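Eps1p (Saccharomyces cerevisiae, PDB 4TW5) is a member of the thioredoxin-like family, built from domains in which helices flank mixed beta sheets, and carries several disulfides. Local coordinates at residues A151-L156 and V196-T201; C177-E182 and D230-V235. All blocks are in the same frame, centred on the assembly; numbering follows the deposited sequence.

Contact 1 of 2, residues A151-L156 and V196-T201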
loop_
_atom_site.group_PDB
_atom_site.type_symbol
_atom_site.label_atom_id
_atom_site.label_comp_id
_atom_site.label_asym_id
_atom_site.label_seq_id
_atom_site.Cartn_x
_atom_site.Cartn_y
_atom_site.Cartn_z
ATOM N N ALA A 151 18.723 17.751 -1.510
ATOM C CA ALA A 151 19.394 18.090 -0.254
ATOM C C ALA A 151 20.727 18.840 -0.448
ATOM O O ALA A 151 21.585 18.421 -1.230
ATOM C CB ALA A 151 19.631 16.837 0.567
ATOM N N THR A 152 20.914 19.917 0.307
ATOM C CA THR A 152 22.165 20.673 0.267
ATOM C C THR A 152 23.042 20.329 1.467
ATOM O O THR A 152 24.214 20.697 1.518
ATOM C CB THR A 152 21.909 22.191 0.238
ATOM O OG1 THR A 152 21.189 22.566 1.425
ATOM C CG2 THR A 152 21.051 22.565 -0.954
ATOM N N ARG A 153 22.478 19.612 2.434
ATOM C CA ARG A 153 23.283 19.078 3.533
ATOM C C ARG A 153 22.874 17.617 3.658
ATOM O O ARG A 153 21.844 17.237 3.128
ATOM C CB ARG A 153 23.083 19.890 4.824
ATOM C CG ARG A 153 23.613 21.356 4.721
ATOM C CD ARG A 153 25.157 21.382 4.517
ATOM N NE ARG A 153 25.876 20.815 5.673
ATOM C CZ ARG A 153 26.956 20.037 5.597
ATOM N NH1 ARG A 153 27.459 19.693 4.407
ATOM N NH2 ARG A 153 27.526 19.573 6.707
ATOM N N PRO A 154 23.720 16.776 4.270
ATOM C CA PRO A 154 23.283 15.403 4.526
ATOM C C PRO A 154 22.062 15.404 5.506
ATOM O O PRO A 154 21.942 16.350 6.280
ATOM C CB PRO A 154 24.517 14.750 5.161
ATOM C CG PRO A 154 25.670 15.736 4.921
ATOM C CD PRO A 154 25.047 17.068 4.845
ATOM N N HIS A 155 21.184 14.396 5.425
ATOM C CA HIS A 155 19.978 14.254 6.267
ATOM C C HIS A 155 19.969 12.843 6.838
ATOM O O HIS A 155 19.900 11.874 6.071
ATOM C CB HIS A 155 18.673 14.438 5.475
ATOM C CG HIS A 155 18.344 15.850 5.131
ATOM N ND1 HIS A 155 19.061 16.573 4.196
ATOM C CD2 HIS A 155 17.350 16.666 5.556
ATOM C CE1 HIS A 155 18.529 17.778 4.072
ATOM N NE2 HIS A 155 17.491 17.859 4.891
ATOM N N LEU A 156 20.121 12.714 8.148
ATOM C CA LEU A 156 19.837 11.458 8.776
ATOM C C LEU A 156 18.339 11.438 8.944
ATOM O O LEU A 156 17.761 12.390 9.497
ATOM C CB LEU A 156 20.553 11.321 10.107
ATOM C CG LEU A 156 20.573 9.884 10.560
ATOM C CD1 LEU A 156 21.290 9.052 9.471
ATOM C CD2 LEU A 156 21.287 9.788 11.879
ATOM N N VAL A 196 25.263 20.354 15.222
ATOM C CA VAL A 196 26.575 21.007 15.359
ATOM C C VAL A 196 27.370 20.823 14.084
ATOM O O VAL A 196 28.098 21.717 13.645
ATOM C CB VAL A 196 27.387 20.440 16.560
ATOM C CG1 VAL A 196 28.875 20.828 16.477
ATOM C CG2 VAL A 196 26.785 20.895 17.869
ATOM N N ASP A 197 27.223 19.654 13.472
ATOM C CA ASP A 197 27.950 19.376 12.244
ATOM C C ASP A 197 27.161 19.778 11.032
ATOM O O ASP A 197 27.526 19.446 9.911
ATOM C CB ASP A 197 28.304 17.907 12.169
ATOM C CG ASP A 197 29.364 17.537 13.170
ATOM O OD1 ASP A 197 30.405 18.243 13.204
ATOM O OD2 ASP A 197 29.138 16.574 13.936
ATOM N N ASP A 198 26.082 20.512 11.267
ATOM C CA ASP A 198 25.261 21.018 10.178
ATOM C C ASP A 198 24.774 19.851 9.296
ATOM O O ASP A 198 24.696 19.965 8.077
ATOM C CB ASP A 198 26.040 22.045 9.356
ATOM C CG ASP A 198 25.140 22.944 8.534
ATOM O OD1 ASP A 198 23.975 23.136 8.928
ATOM O OD2 ASP A 198 25.590 23.453 7.481
ATOM N N ILE A 199 24.502 18.719 9.935
ATOM C CA ILE A 199 23.805 17.585 9.315
ATOM C C ILE A 199 22.338 17.635 9.760
ATOM O O ILE A 199 22.026 17.743 10.956
ATOM C CB ILE A 199 24.492 16.259 9.682
ATOM C CG1 ILE A 199 25.890 16.232 9.039
ATOM C CG2 ILE A 199 23.660 15.039 9.227
ATOM C CD1 ILE A 199 26.723 15.068 9.436
ATOM N N ASN A 200 21.433 17.609 8.796
ATOM C CA ASN A 200 20.021 17.682 9.122
ATOM C C ASN A 200 19.481 16.316 9.585
ATOM O O ASN A 200 20.088 15.266 9.317
ATOM C CB ASN A 200 19.239 18.210 7.928
ATOM C CG ASN A 200 19.562 19.665 7.644
ATOM O OD1 ASN A 200 20.410 20.240 8.298
ATOM N ND2 ASN A 200 18.895 20.254 6.681
ATOM N N THR A 201 18.384 16.366 10.344
ATOM C CA THR A 201 17.616 15.174 10.708
ATOM C C THR A 201 16.156 15.332 10.349
ATOM O O THR A 201 15.631 16.450 10.390
ATOM C CB THR A 201 17.693 14.878 12.188
ATOM O OG1 THR A 201 17.480 16.095 12.900
ATOM C CG2 THR A 201 19.063 14.318 12.553
#
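Two consecutive bends in the Arg153 chain, at chi2 and chi3 (both -64°), curl it so that NE comes to rest against the backbone of Asp198. The contact joins the start of strand 155-160 to the turn leading from helix 180-196 into the parallel neighbouring strand 200-205, within a beta-alpha-beta unit. Asp198 adopts positive phi as the C-prime residue of the Schellman motif that ends that helix, and the turn presents carbonyls to the arginine. NE donates to Asp198 O, 2.8 Å away, an oxygen standing out of the guanidinium plane, whereas Asp197 O, 3.2 Å from NH2, lies in it. Arginine suits the place because NE and NH2 can serve two carbonyls at once; the single N-H of NE is shared, weakly, with Asp198 OD2, which completes a salt bridge. The carboxylate of Asp197 instead pairs with Arg116. Beyond the turn, Pro154 CG meets Ile199 CG1 at 4.2 Å, the two side chains crossing at about a right angle. Proline has no N-H to give, but its carbonyl accepts Asn200 N, with 2.9 Å between Pro154 O and that nitrogen. The parallel pairing continues from Leu156 N to Asn200 O at 2.8 Å. Leu156 and Thr201 share one face of the sheet, where the leucine also packs on Trp187, Ile190 and Leu194 of helix 180-196, an apolar residue for a buried place. His155 and Asn200 occupy the other face, side by side and pointing the same way, with ring and amide planes 81° apart. Asn200 CB sits over the imidazole in a CH-pi contact, 3.6 Å from the ring centroid and displaced toward the CD2-NE2 side of His155.

Contact 2 of 2, residues C177-E182 and D230-V235; sequences CDKCHE and DREPKV
Cys177 SG and Cys180 SG, joined in a disulfide, pack against Pro233 on the buried side of this contact. Cys177 SG, anti to its backbone N (chi1 -176°), lies 3.2 Å from Arg231 O and 4.0 Å from Pro233 CD; Cys180 SG meets Pro233 CG at 3.9 Å. Proline offers the sulfurs a compact apolar ring, which Phe183 and Trp160 also touch. A type I turn from Cys177 to Cys180 brings the cysteines together and directs Asp178 N straight at the syn lone pair of Asp230 OD1, 2.8 Å away. The outer side is looser and more polar. Water fills in there: one molecule accepts from Lys179 N and donates to Asp230 OD2 and Arg231 O. Extended Lys179 reaches Glu232 in a salt bridge, though the modelled separation is doubtfully short, and also makes a cation-pi contact with Tyr254. Asp178 OD2 and Asp230 OD1 stand 3.3 Å apart as two acceptors, a closeness that the Asp178 N-H, bonded to that same OD1, may offset. A CXXC disulfide at a helix start, facing a proline before a strand, is characteristic of the thioredoxin fold, although that proline is usually cis and Pro233 is trans.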
loop_
_atom_site.group_PDB
_atom_site.type_symbol
_atom_site.label_atom_id
_atom_site.label_comp_id
_atom_site.label_asym_id
_atom_site.label_seq_id
_atom_site.Cartn_x
_atom_site.Cartn_y
_atom_site.Cartn_z
ATOM N N CYS A 177 5.774 -1.975 19.054
ATOM C CA CYS A 177 7.098 -1.397 18.963
ATOM C C CYS A 177 7.633 -1.096 20.341
ATOM O O CYS A 177 7.517 0.025 20.819
ATOM C CB CYS A 177 7.090 -0.112 18.127
ATOM S SG CYS A 177 8.749 0.595 17.872
ATOM N N ASP A 178 8.262 -2.097 20.946
ATOM C CA ASP A 178 8.799 -1.991 22.290
ATOM C C ASP A 178 9.853 -0.897 22.433
ATOM O O ASP A 178 9.957 -0.265 23.479
ATOM C CB ASP A 178 9.412 -3.323 22.719
ATOM C CG ASP A 178 8.381 -4.435 22.853
ATOM O OD1 ASP A 178 7.180 -4.145 23.095
ATOM O OD2 ASP A 178 8.784 -5.609 22.686
ATOM N N LYS A 179 10.634 -0.685 21.381
ATOM C CA LYS A 179 11.771 0.223 21.453
ATOM C C LYS A 179 11.458 1.657 21.028
ATOM O O LYS A 179 12.275 2.526 21.232
ATOM C CB LYS A 179 12.926 -0.328 20.612
ATOM C CG LYS A 179 13.505 -1.632 21.153
ATOM C CD LYS A 179 14.193 -2.408 20.024
ATOM C CE LYS A 179 14.698 -3.760 20.476
ATOM N NZ LYS A 179 15.051 -4.595 19.273
ATOM N N CYS A 180 10.283 1.899 20.450
ATOM C CA CYS A 180 9.954 3.204 19.895
ATOM C C CYS A 180 10.099 4.382 20.885
ATOM O O CYS A 180 10.599 5.456 20.523
ATOM C CB CYS A 180 8.538 3.203 19.346
ATOM S SG CYS A 180 8.291 2.566 17.691
ATOM N N HIS A 181 9.635 4.189 22.116
ATOM C CA HIS A 181 9.699 5.230 23.135
ATOM C C HIS A 181 11.131 5.519 23.566
ATOM O O HIS A 181 11.525 6.671 23.703
ATOM C CB HIS A 181 8.867 4.832 24.348
ATOM C CG HIS A 181 8.915 5.830 25.463
ATOM N ND1 HIS A 181 8.068 6.914 25.527
ATOM C CD2 HIS A 181 9.723 5.915 26.547
ATOM C CE1 HIS A 181 8.342 7.617 26.610
ATOM N NE2 HIS A 181 9.344 7.033 27.245
ATOM N N GLU A 182 11.908 4.469 23.800
ATOM C CA GLU A 182 13.327 4.627 24.094
ATOM C C GLU A 182 13.998 5.412 22.955
ATOM O O GLU A 182 14.845 6.284 23.174
ATOM C CB GLU A 182 14.019 3.272 24.257
ATOM C CG GLU A 182 15.465 3.338 24.792
ATOM C CD GLU A 182 16.146 1.965 24.870
ATOM O OE1 GLU A 182 15.926 1.129 23.968
ATOM O OE2 GLU A 182 16.892 1.701 25.840
ATOM N N ASP A 230 7.056 -7.601 16.950
ATOM C CA ASP A 230 7.709 -6.367 17.295
ATOM C C ASP A 230 8.382 -5.753 16.076
ATOM O O ASP A 230 8.875 -6.459 15.193
ATOM C CB ASP A 230 8.724 -6.643 18.401
ATOM C CG ASP A 230 9.309 -5.380 18.991
ATOM O OD1 ASP A 230 8.562 -4.588 19.604
ATOM O OD2 ASP A 230 10.533 -5.194 18.848
ATOM N N ARG A 231 8.373 -4.428 16.045
ATOM C CA ARG A 231 8.992 -3.640 15.000
ATOM C C ARG A 231 9.881 -2.598 15.664
ATOM O O ARG A 231 9.676 -2.241 16.834
ATOM C CB ARG A 231 7.932 -2.963 14.136
ATOM C CG ARG A 231 6.677 -3.790 14.005
ATOM C CD ARG A 231 5.600 -3.042 13.285
ATOM N NE ARG A 231 4.818 -2.188 14.165
ATOM C CZ ARG A 231 3.818 -1.445 13.725
ATOM N NH1 ARG A 231 3.509 -1.467 12.437
ATOM N NH2 ARG A 231 3.133 -0.692 14.557
ATOM N N GLU A 232 10.816 -2.065 14.889
ATOM C CA GLU A 232 11.743 -1.041 15.355
ATOM C C GLU A 232 11.739 0.126 14.408
ATOM O O GLU A 232 11.520 -0.054 13.216
ATOM C CB GLU A 232 13.178 -1.559 15.391
ATOM C CG GLU A 232 13.581 -2.475 16.494
ATOM C CD GLU A 232 15.024 -2.885 16.314
ATOM O OE1 GLU A 232 15.563 -2.571 15.226
ATOM O OE2 GLU A 232 15.616 -3.494 17.244
ATOM N N PRO A 233 12.045 1.323 14.922
ATOM C CA PRO A 233 12.180 2.463 14.008
ATOM C C PRO A 233 13.411 2.253 13.126
ATOM O O PRO A 233 14.353 1.549 13.522
ATOM C CB PRO A 233 12.330 3.662 14.953
ATOM C CG PRO A 233 11.859 3.134 16.311
ATOM C CD PRO A 233 12.225 1.706 16.328
ATOM N N LYS A 234 13.380 2.763 11.905
ATOM C CA LYS A 234 14.548 2.608 11.038
ATOM C C LYS A 234 15.206 3.951 10.786
ATOM O O LYS A 234 14.553 4.981 10.870
ATOM C CB LYS A 234 14.159 1.949 9.719
ATOM C CG LYS A 234 13.535 0.582 9.923
ATOM C CD LYS A 234 14.534 -0.418 10.449
ATOM C CE LYS A 234 13.918 -1.816 10.361
ATOM N NZ LYS A 234 14.880 -2.905 10.700
ATOM N N VAL A 235 16.500 3.917 10.477
ATOM C CA VAL A 235 17.301 5.091 10.191
ATOM C C VAL A 235 18.084 4.903 8.892
ATOM O O VAL A 235 18.685 3.844 8.689
ATOM C CB VAL A 235 18.294 5.393 11.351
ATOM C CG1 VAL A 235 19.260 6.543 10.990
ATOM C CG2 VAL A 235 17.551 5.702 12.635
HETATM O O HOH W 1 11.059 -2.332 18.982
HETATM O O HOH W 2 12.779 -5.783 16.977
#

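Both contacts lead into one mixed sheet and share helix 180-196: contact 1 pairs two sheet strands and takes in the turn that ends the helix, whereas contact 2 holds the disulfide-bearing start and the loop just before strand 234-238. Their centres lie about 23 Å apart, yet they touch on the sheet face covered by that helix, where Leu156 CD1 packs 3.6 Å from Val235 CG1. Each is partly buried, apolar inside and polar nearer the surface. Contact 1 rests on regular parallel strand pairing, with an arginine toward the surface gripping backbone carbonyls. Contact 2 has no strand pairing between its segments; sulfur against proline forms its inner side, carboxylates, a lysine and waters its outer one.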